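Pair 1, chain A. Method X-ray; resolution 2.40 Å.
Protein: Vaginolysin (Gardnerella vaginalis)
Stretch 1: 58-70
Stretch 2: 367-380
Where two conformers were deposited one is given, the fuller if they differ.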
# COMPACT_ATOMS: atom_id res chain seq x y z
N LYS A 58 19.61 7.85 1.03
CA LYS A 58 21.01 7.57 0.71
C LYS A 58 21.31 8.05 -0.70
O LYS A 58 20.74 7.55 -1.67
CB LYS A 58 21.30 6.07 0.85
CG LYS A 58 22.71 5.62 0.45
CD LYS A 58 23.80 6.64 0.79
CE LYS A 58 25.20 6.13 0.45
NZ LYS A 58 26.24 7.19 0.63
N ASN A 59 22.24 9.01 -0.81
CA ASN A 59 22.52 9.75 -2.04
C ASN A 59 21.28 9.82 -2.93
O ASN A 59 20.46 10.73 -2.78
CB ASN A 59 23.74 9.17 -2.78
CG ASN A 59 23.69 7.66 -2.95
OD1 ASN A 59 23.15 6.93 -2.13
ND2 ASN A 59 24.30 7.18 -4.04
N GLY A 60 21.13 8.87 -3.85
CA GLY A 60 19.87 8.73 -4.56
C GLY A 60 18.91 7.89 -3.75
O GLY A 60 18.34 8.37 -2.76
N GLU A 61 18.73 6.63 -4.16
CA GLU A 61 18.03 5.59 -3.40
C GLU A 61 17.13 6.13 -2.30
O GLU A 61 17.61 6.54 -1.23
CB GLU A 61 19.06 4.64 -2.78
CG GLU A 61 18.63 3.18 -2.78
CD GLU A 61 19.57 2.30 -2.00
OE1 GLU A 61 20.36 2.83 -1.19
OE2 GLU A 61 19.53 1.06 -2.19
N PHE A 62 15.82 6.15 -2.54
CA PHE A 62 14.84 6.54 -1.53
C PHE A 62 14.36 5.29 -0.81
O PHE A 62 13.63 4.47 -1.39
CB PHE A 62 13.67 7.29 -2.17
CG PHE A 62 12.61 7.71 -1.19
CD1 PHE A 62 12.91 8.61 -0.18
CD2 PHE A 62 11.32 7.22 -1.29
CE1 PHE A 62 11.94 9.00 0.72
CE2 PHE A 62 10.35 7.61 -0.39
CZ PHE A 62 10.66 8.50 0.62
N VAL A 63 14.76 5.13 0.45
CA VAL A 63 14.52 3.91 1.21
C VAL A 63 13.36 4.14 2.16
O VAL A 63 13.33 5.13 2.91
CB VAL A 63 15.78 3.50 1.99
CG1 VAL A 63 15.56 2.17 2.71
CG2 VAL A 63 16.98 3.41 1.05
N VAL A 64 12.39 3.22 2.15
CA VAL A 64 11.29 3.19 3.11
C VAL A 64 11.44 1.94 3.96
O VAL A 64 11.67 0.84 3.43
CB VAL A 64 9.92 3.21 2.40
CG1 VAL A 64 8.80 2.87 3.39
CG2 VAL A 64 9.67 4.57 1.76
N VAL A 65 11.30 2.10 5.27
CA VAL A 65 11.21 0.98 6.20
C VAL A 65 9.84 1.05 6.86
O VAL A 65 9.41 2.13 7.29
CB VAL A 65 12.33 1.00 7.25
CG1 VAL A 65 13.70 0.99 6.57
CG2 VAL A 65 12.21 2.22 8.17
N GLU A 66 9.15 -0.09 6.93
CA GLU A 66 7.82 -0.14 7.51
C GLU A 66 7.76 -1.26 8.53
O GLU A 66 8.11 -2.40 8.23
CB GLU A 66 6.75 -0.33 6.42
CG GLU A 66 6.04 -1.68 6.40
CD GLU A 66 4.88 -1.69 5.43
OE1 GLU A 66 4.84 -0.83 4.53
OE2 GLU A 66 3.99 -2.56 5.58
N HIS A 67 7.32 -0.91 9.74
CA HIS A 67 7.20 -1.84 10.84
C HIS A 67 5.73 -2.10 11.12
O HIS A 67 4.92 -1.18 11.09
CB HIS A 67 7.88 -1.28 12.10
CG HIS A 67 9.18 -0.59 11.84
ND1 HIS A 67 10.37 -1.03 12.37
CD2 HIS A 67 9.48 0.51 11.10
CE1 HIS A 67 11.35 -0.23 11.97
NE2 HIS A 67 10.83 0.71 11.20
N GLN A 68 5.39 -3.36 11.36
CA GLN A 68 4.01 -3.72 11.68
C GLN A 68 4.02 -4.97 12.53
O GLN A 68 4.86 -5.86 12.35
CB GLN A 68 3.18 -3.93 10.41
CG GLN A 68 3.26 -5.33 9.83
CD GLN A 68 3.04 -5.36 8.33
OE1 GLN A 68 1.98 -4.98 7.83
NE2 GLN A 68 4.06 -5.80 7.60
N LYS A 69 3.08 -5.04 13.47
CA LYS A 69 3.02 -6.14 14.42
C LYS A 69 2.42 -7.37 13.75
O LYS A 69 1.30 -7.32 13.22
CB LYS A 69 2.21 -5.73 15.64
CG LYS A 69 1.97 -6.85 16.65
CD LYS A 69 0.67 -7.60 16.37
CE LYS A 69 0.17 -8.30 17.63
NZ LYS A 69 -0.31 -9.67 17.35
N LYS A 70 3.16 -8.47 13.76
CA LYS A 70 2.71 -9.75 13.23
C LYS A 70 2.73 -10.80 14.33
O LYS A 70 3.09 -10.54 15.48
CB LYS A 70 3.58 -10.19 12.05
CG LYS A 70 3.42 -9.36 10.81
CD LYS A 70 3.80 -10.16 9.59
CE LYS A 70 3.82 -9.30 8.34
NZ LYS A 70 5.19 -9.25 7.80
N SER A 367 4.37 -16.63 18.92
CA SER A 367 4.92 -15.44 19.55
C SER A 367 4.61 -14.24 18.67
O SER A 367 4.70 -14.32 17.45
CB SER A 367 6.43 -15.56 19.75
OG SER A 367 6.98 -14.32 20.16
N ASP A 368 4.24 -13.13 19.31
CA ASP A 368 4.09 -11.88 18.60
C ASP A 368 5.45 -11.25 18.36
O ASP A 368 6.40 -11.47 19.12
CB ASP A 368 3.21 -10.91 19.39
CG ASP A 368 1.74 -11.31 19.39
OD1 ASP A 368 1.37 -12.19 18.59
OD2 ASP A 368 0.97 -10.74 20.19
N TYR A 369 5.55 -10.48 17.28
CA TYR A 369 6.79 -9.80 16.95
C TYR A 369 6.48 -8.72 15.92
O TYR A 369 5.48 -8.79 15.20
CB TYR A 369 7.84 -10.77 16.41
CG TYR A 369 7.53 -11.27 15.02
CD1 TYR A 369 8.20 -10.76 13.91
CD2 TYR A 369 6.57 -12.25 14.81
CE1 TYR A 369 7.92 -11.22 12.64
CE2 TYR A 369 6.28 -12.70 13.54
CZ TYR A 369 6.96 -12.19 12.46
OH TYR A 369 6.67 -12.64 11.19
N ILE A 370 7.35 -7.73 15.87
CA ILE A 370 7.26 -6.64 14.90
C ILE A 370 8.19 -6.97 13.75
O ILE A 370 9.40 -7.10 13.94
CB ILE A 370 7.62 -5.29 15.55
CG1 ILE A 370 6.44 -4.77 16.38
CG2 ILE A 370 8.03 -4.25 14.51
CD1 ILE A 370 6.73 -4.66 17.85
N GLU A 371 7.63 -7.10 12.55
CA GLU A 371 8.44 -7.31 11.36
C GLU A 371 8.70 -5.98 10.66
O GLU A 371 7.81 -5.13 10.55
CB GLU A 371 7.76 -8.27 10.38
CG GLU A 371 8.67 -8.63 9.20
CD GLU A 371 8.01 -9.54 8.18
OE1 GLU A 371 8.11 -10.77 8.33
OE2 GLU A 371 7.38 -9.01 7.24
N THR A 372 9.94 -5.81 10.19
CA THR A 372 10.33 -4.67 9.37
C THR A 372 10.55 -5.14 7.94
O THR A 372 11.24 -6.13 7.71
CB THR A 372 11.60 -4.01 9.90
OG1 THR A 372 11.36 -3.55 11.22
CG2 THR A 372 12.00 -2.84 9.02
N LYS A 373 9.95 -4.42 7.01
CA LYS A 373 10.22 -4.59 5.59
C LYS A 373 10.89 -3.34 5.05
O LYS A 373 10.86 -2.28 5.67
CB LYS A 373 8.93 -4.88 4.81
CG LYS A 373 8.50 -6.34 4.86
CD LYS A 373 7.23 -6.54 4.04
CE LYS A 373 6.58 -7.87 4.33
NZ LYS A 373 5.35 -7.69 5.13
N VAL A 374 11.51 -3.48 3.88
CA VAL A 374 12.30 -2.41 3.30
C VAL A 374 12.08 -2.40 1.79
O VAL A 374 11.96 -3.45 1.16
CB VAL A 374 13.80 -2.55 3.64
CG1 VAL A 374 14.42 -3.74 2.90
CG2 VAL A 374 14.54 -1.26 3.35
N SER A 375 12.04 -1.20 1.22
CA SER A 375 11.94 -1.03 -0.23
C SER A 375 12.65 0.27 -0.60
O SER A 375 12.78 1.18 0.23
CB SER A 375 10.48 -1.00 -0.70
OG SER A 375 10.39 -1.11 -2.11
N SER A 376 13.09 0.35 -1.85
CA SER A 376 13.89 1.49 -2.27
C SER A 376 13.75 1.69 -3.77
O SER A 376 13.49 0.75 -4.52
CB SER A 376 15.37 1.30 -1.91
OG SER A 376 15.96 0.30 -2.73
N TYR A 377 13.94 2.94 -4.21
CA TYR A 377 14.02 3.20 -5.64
C TYR A 377 15.02 4.31 -5.89
O TYR A 377 15.09 5.29 -5.14
CB TYR A 377 12.65 3.55 -6.24
CG TYR A 377 11.90 4.69 -5.58
CD1 TYR A 377 12.28 6.01 -5.77
CD2 TYR A 377 10.77 4.44 -4.81
CE1 TYR A 377 11.59 7.05 -5.18
CE2 TYR A 377 10.07 5.47 -4.22
CZ TYR A 377 10.48 6.77 -4.41
OH TYR A 377 9.78 7.80 -3.82
N ARG A 378 15.79 4.14 -6.96
CA ARG A 378 16.85 5.06 -7.35
C ARG A 378 16.33 5.96 -8.46
O ARG A 378 15.94 5.47 -9.53
CB ARG A 378 18.09 4.30 -7.81
CG ARG A 378 19.26 5.19 -8.23
CD ARG A 378 20.52 4.37 -8.52
NE ARG A 378 20.84 3.46 -7.42
CZ ARG A 378 21.50 3.80 -6.32
NH1 ARG A 378 21.93 5.05 -6.15
NH2 ARG A 378 21.74 2.89 -5.38
N ASN A 379 16.31 7.27 -8.21
CA ASN A 379 15.79 8.21 -9.20
C ASN A 379 16.65 8.18 -10.46
O ASN A 379 17.84 7.87 -10.42
CB ASN A 379 15.74 9.62 -8.61
CG ASN A 379 17.09 10.10 -8.11
OD1 ASN A 379 18.13 9.49 -8.39
ND2 ASN A 379 17.09 11.19 -7.35
N GLY A 380 16.02 8.52 -11.59
CA GLY A 380 16.68 8.50 -12.88
C GLY A 380 16.66 9.87 -13.54
O GLY A 380 15.97 10.80 -13.10

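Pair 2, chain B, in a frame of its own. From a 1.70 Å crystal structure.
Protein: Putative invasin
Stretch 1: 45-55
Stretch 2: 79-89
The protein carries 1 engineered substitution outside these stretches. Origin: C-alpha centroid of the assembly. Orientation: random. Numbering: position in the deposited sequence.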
# COMPACT_ATOMS: atom_id res chain seq x y z
N GLY B 45 -31.25 -33.85 36.40
CA GLY B 45 -31.88 -34.61 35.35
C GLY B 45 -32.52 -33.79 34.24
O GLY B 45 -33.40 -34.30 33.55
N GLN B 46 -32.09 -32.55 34.06
CA GLN B 46 -32.73 -31.67 33.09
C GLN B 46 -32.06 -31.74 31.72
O GLN B 46 -30.92 -32.20 31.57
CB GLN B 46 -32.72 -30.24 33.60
CG GLN B 46 -33.42 -30.07 34.93
CD GLN B 46 -34.86 -30.56 34.87
OE1 GLN B 46 -35.71 -29.96 34.22
NE2 GLN B 46 -35.13 -31.67 35.56
N THR B 47 -32.79 -31.27 30.71
CA THR B 47 -32.33 -31.20 29.33
C THR B 47 -31.89 -29.77 29.06
O THR B 47 -32.72 -28.89 28.81
CB THR B 47 -33.43 -31.65 28.37
OG1 THR B 47 -33.76 -33.01 28.68
CG2 THR B 47 -32.96 -31.55 26.91
N VAL B 48 -30.58 -29.54 29.13
CA VAL B 48 -29.99 -28.21 29.09
C VAL B 48 -29.24 -28.04 27.78
O VAL B 48 -28.55 -28.96 27.31
CB VAL B 48 -29.05 -28.01 30.30
CG1 VAL B 48 -28.31 -26.68 30.23
CG2 VAL B 48 -29.85 -28.11 31.59
N ALA B 49 -29.38 -26.86 27.17
CA ALA B 49 -28.65 -26.51 25.96
C ALA B 49 -28.07 -25.12 26.12
O ALA B 49 -28.68 -24.25 26.76
CB ALA B 49 -29.55 -26.56 24.72
N PHE B 50 -26.88 -24.91 25.56
CA PHE B 50 -26.22 -23.62 25.55
C PHE B 50 -26.13 -23.10 24.12
O PHE B 50 -26.08 -23.87 23.16
CB PHE B 50 -24.79 -23.70 26.12
CG PHE B 50 -24.72 -24.18 27.55
CD1 PHE B 50 -25.72 -23.91 28.47
CD2 PHE B 50 -23.62 -24.91 27.98
CE1 PHE B 50 -25.62 -24.36 29.78
CE2 PHE B 50 -23.52 -25.38 29.28
CZ PHE B 50 -24.52 -25.10 30.18
N THR B 51 -26.11 -21.77 23.99
CA THR B 51 -25.78 -21.14 22.72
C THR B 51 -24.68 -20.11 22.95
O THR B 51 -24.51 -19.60 24.06
CB THR B 51 -27.00 -20.46 22.08
OG1 THR B 51 -27.38 -19.30 22.84
CG2 THR B 51 -28.18 -21.43 22.02
N SER B 52 -23.94 -19.82 21.89
CA SER B 52 -22.88 -18.82 21.93
C SER B 52 -22.85 -18.07 20.61
O SER B 52 -23.00 -18.67 19.55
CB SER B 52 -21.51 -19.44 22.18
OG SER B 52 -20.51 -18.44 22.24
N THR B 53 -22.61 -16.75 20.68
CA THR B 53 -22.56 -15.94 19.46
C THR B 53 -21.28 -16.15 18.68
O THR B 53 -21.24 -15.84 17.48
CB THR B 53 -22.72 -14.46 19.80
OG1 THR B 53 -21.71 -14.04 20.73
CG2 THR B 53 -24.10 -14.19 20.40
N LEU B 54 -20.24 -16.68 19.31
CA LEU B 54 -18.97 -16.96 18.68
C LEU B 54 -18.51 -18.36 19.08
O LEU B 54 -18.78 -18.82 20.19
CB LEU B 54 -17.90 -15.93 19.08
CG LEU B 54 -18.14 -14.47 18.70
CD1 LEU B 54 -17.08 -13.59 19.37
CD2 LEU B 54 -18.15 -14.30 17.18
N GLY B 55 -17.80 -19.02 18.17
CA GLY B 55 -17.26 -20.33 18.44
C GLY B 55 -18.31 -21.41 18.35
O GLY B 55 -19.44 -21.20 17.89
N GLY B 79 -14.26 -10.90 19.14
CA GLY B 79 -15.44 -10.21 19.64
C GLY B 79 -15.73 -10.66 21.06
O GLY B 79 -14.85 -11.13 21.77
N THR B 80 -16.99 -10.50 21.45
CA THR B 80 -17.48 -10.98 22.74
C THR B 80 -18.50 -12.08 22.49
O THR B 80 -19.53 -11.85 21.85
CB THR B 80 -18.10 -9.84 23.54
OG1 THR B 80 -17.15 -8.78 23.69
CG2 THR B 80 -18.53 -10.34 24.93
N ALA B 81 -18.21 -13.28 23.00
CA ALA B 81 -19.16 -14.39 22.93
C ALA B 81 -20.18 -14.23 24.04
O ALA B 81 -19.83 -14.28 25.22
CB ALA B 81 -18.44 -15.73 23.06
N SER B 82 -21.44 -14.02 23.67
CA SER B 82 -22.53 -14.00 24.63
C SER B 82 -23.16 -15.38 24.69
O SER B 82 -23.50 -15.96 23.65
CB SER B 82 -23.58 -12.96 24.23
OG SER B 82 -23.04 -11.66 24.28
N LEU B 83 -23.30 -15.90 25.90
CA LEU B 83 -23.76 -17.26 26.15
C LEU B 83 -25.18 -17.22 26.69
O LEU B 83 -25.48 -16.43 27.59
CB LEU B 83 -22.85 -17.97 27.15
CG LEU B 83 -21.36 -18.02 26.78
CD1 LEU B 83 -20.52 -18.42 27.99
CD2 LEU B 83 -21.15 -18.99 25.65
N SER B 84 -26.05 -18.08 26.15
CA SER B 84 -27.41 -18.22 26.65
C SER B 84 -27.69 -19.69 26.96
O SER B 84 -26.96 -20.59 26.53
CB SER B 84 -28.45 -17.69 25.66
OG SER B 84 -28.55 -18.54 24.53
N VAL B 85 -28.75 -19.92 27.72
CA VAL B 85 -29.10 -21.25 28.18
C VAL B 85 -30.61 -21.44 28.06
O VAL B 85 -31.39 -20.52 28.32
CB VAL B 85 -28.63 -21.47 29.64
CG1 VAL B 85 -29.12 -20.35 30.54
CG2 VAL B 85 -29.09 -22.82 30.16
N ASN B 86 -31.02 -22.64 27.64
CA ASN B 86 -32.43 -23.00 27.66
C ASN B 86 -32.57 -24.41 28.22
O ASN B 86 -31.64 -25.22 28.18
CB ASN B 86 -33.08 -22.87 26.26
CG ASN B 86 -32.41 -23.72 25.20
OD1 ASN B 86 -32.60 -24.93 25.15
ND2 ASN B 86 -31.66 -23.07 24.31
N VAL B 87 -33.76 -24.68 28.76
CA VAL B 87 -34.09 -25.94 29.40
C VAL B 87 -35.38 -26.43 28.76
O VAL B 87 -36.37 -25.70 28.74
CB VAL B 87 -34.28 -25.78 30.92
CG1 VAL B 87 -34.62 -27.12 31.56
CG2 VAL B 87 -33.03 -25.17 31.55
N ASP B 88 -35.36 -27.64 28.21
CA ASP B 88 -36.50 -28.16 27.46
C ASP B 88 -36.90 -27.20 26.35
O ASP B 88 -38.07 -27.04 26.03
CB ASP B 88 -37.71 -28.42 28.38
CG ASP B 88 -37.45 -29.50 29.41
OD1 ASP B 88 -36.77 -30.50 29.08
OD2 ASP B 88 -37.96 -29.34 30.54
N GLY B 89 -35.92 -26.52 25.76
CA GLY B 89 -36.18 -25.62 24.65
C GLY B 89 -36.70 -24.25 25.04
O GLY B 89 -36.99 -23.45 24.14
O HOH W 1 -35.33 -30.46 31.50
O HOH W 2 -36.32 -33.12 28.56
O HOH W 3 -32.94 -27.31 26.27
O HOH W 4 -25.92 -16.60 22.82
O HOH W 5 -21.06 -11.76 19.31

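Both pairs are antiparallel ladders with closely similar geometry. The strand axes approach to 4.5 Å in pair 1 and 4.6 Å in pair 2, with angles of 155° and 158° between their N-to-C directions, and 14 central residues superpose with an RMSD of 0.4 Å. Register is conserved as well: Val A63 with Ser A376, Val A65 with Val A374 and His A67 with Thr A372 coincide with Val B48–Val B87, Phe B50–Val B85 and Ser B52–Leu B83, all non-hydrogen-bonded pairs. Between them lie the hydrogen-bonded pairs Val A64–Ser A375 and Glu A66–Lys A373, matched by Ala B49–Asn B86 and Thr B51–Ser B84. Each is closed by two amide-to-carbonyl bonds, for instance Val A64 N to Ser A375 O at 2.8 Å and Ala B49 N to Asn B86 O at 3.0 Å.

The closest side-chain match is on the face bearing the valines. Val A63 and Val A374 overlay Val B48 and Val B85 with side-chain centres 0.2 Å apart, and both pairs make the same diagonal contact: Val A63 CG1 lies 3.6 Å from Val A374 CG2, Val B48 CG1 3.9 Å from Val B85 CG2. The neighbouring position differs in size but still packs on that valine. Val A65 CG1 is 4.0 Å from Val A374 CG2, whereas the larger Phe B50 meets Val B85 CG2 with its ring edge, CE1 lying 3.8 Å away. Further along, Thr A372 CG2 sits over one face of the His A67 ring, 4.2 Å from its centroid; at the matching positions, Ser B52 OG approaches Leu B83 CD2 to 3.5 Å and donates a hydrogen bond to Leu B54 O within its own stretch.

The other face diverges more. Pair 1 places the long charged side chains of Glu A66, Glu A371 and Lys A373 where pair 2 has the short hydroxyl residues Thr B51, Ser B82 and Ser B84. In pair 2 a water bridges the strands here, lying 3.1 Å from Thr B51 OG1 and donating a hydrogen bond to Ser B82 O at 2.6 Å.

At Gln A68 and Thr B53 the means of bonding changes. Glu A371 N donates to the backbone Gln A68 O at 3.0 Å, but Ser B82 N donates to the side-chain Thr B53 OG1, also at 3.0 Å. The hydroxyl thus takes the place of a main-chain acceptor as the first strand of pair 2 ends, while that of pair 1 continues.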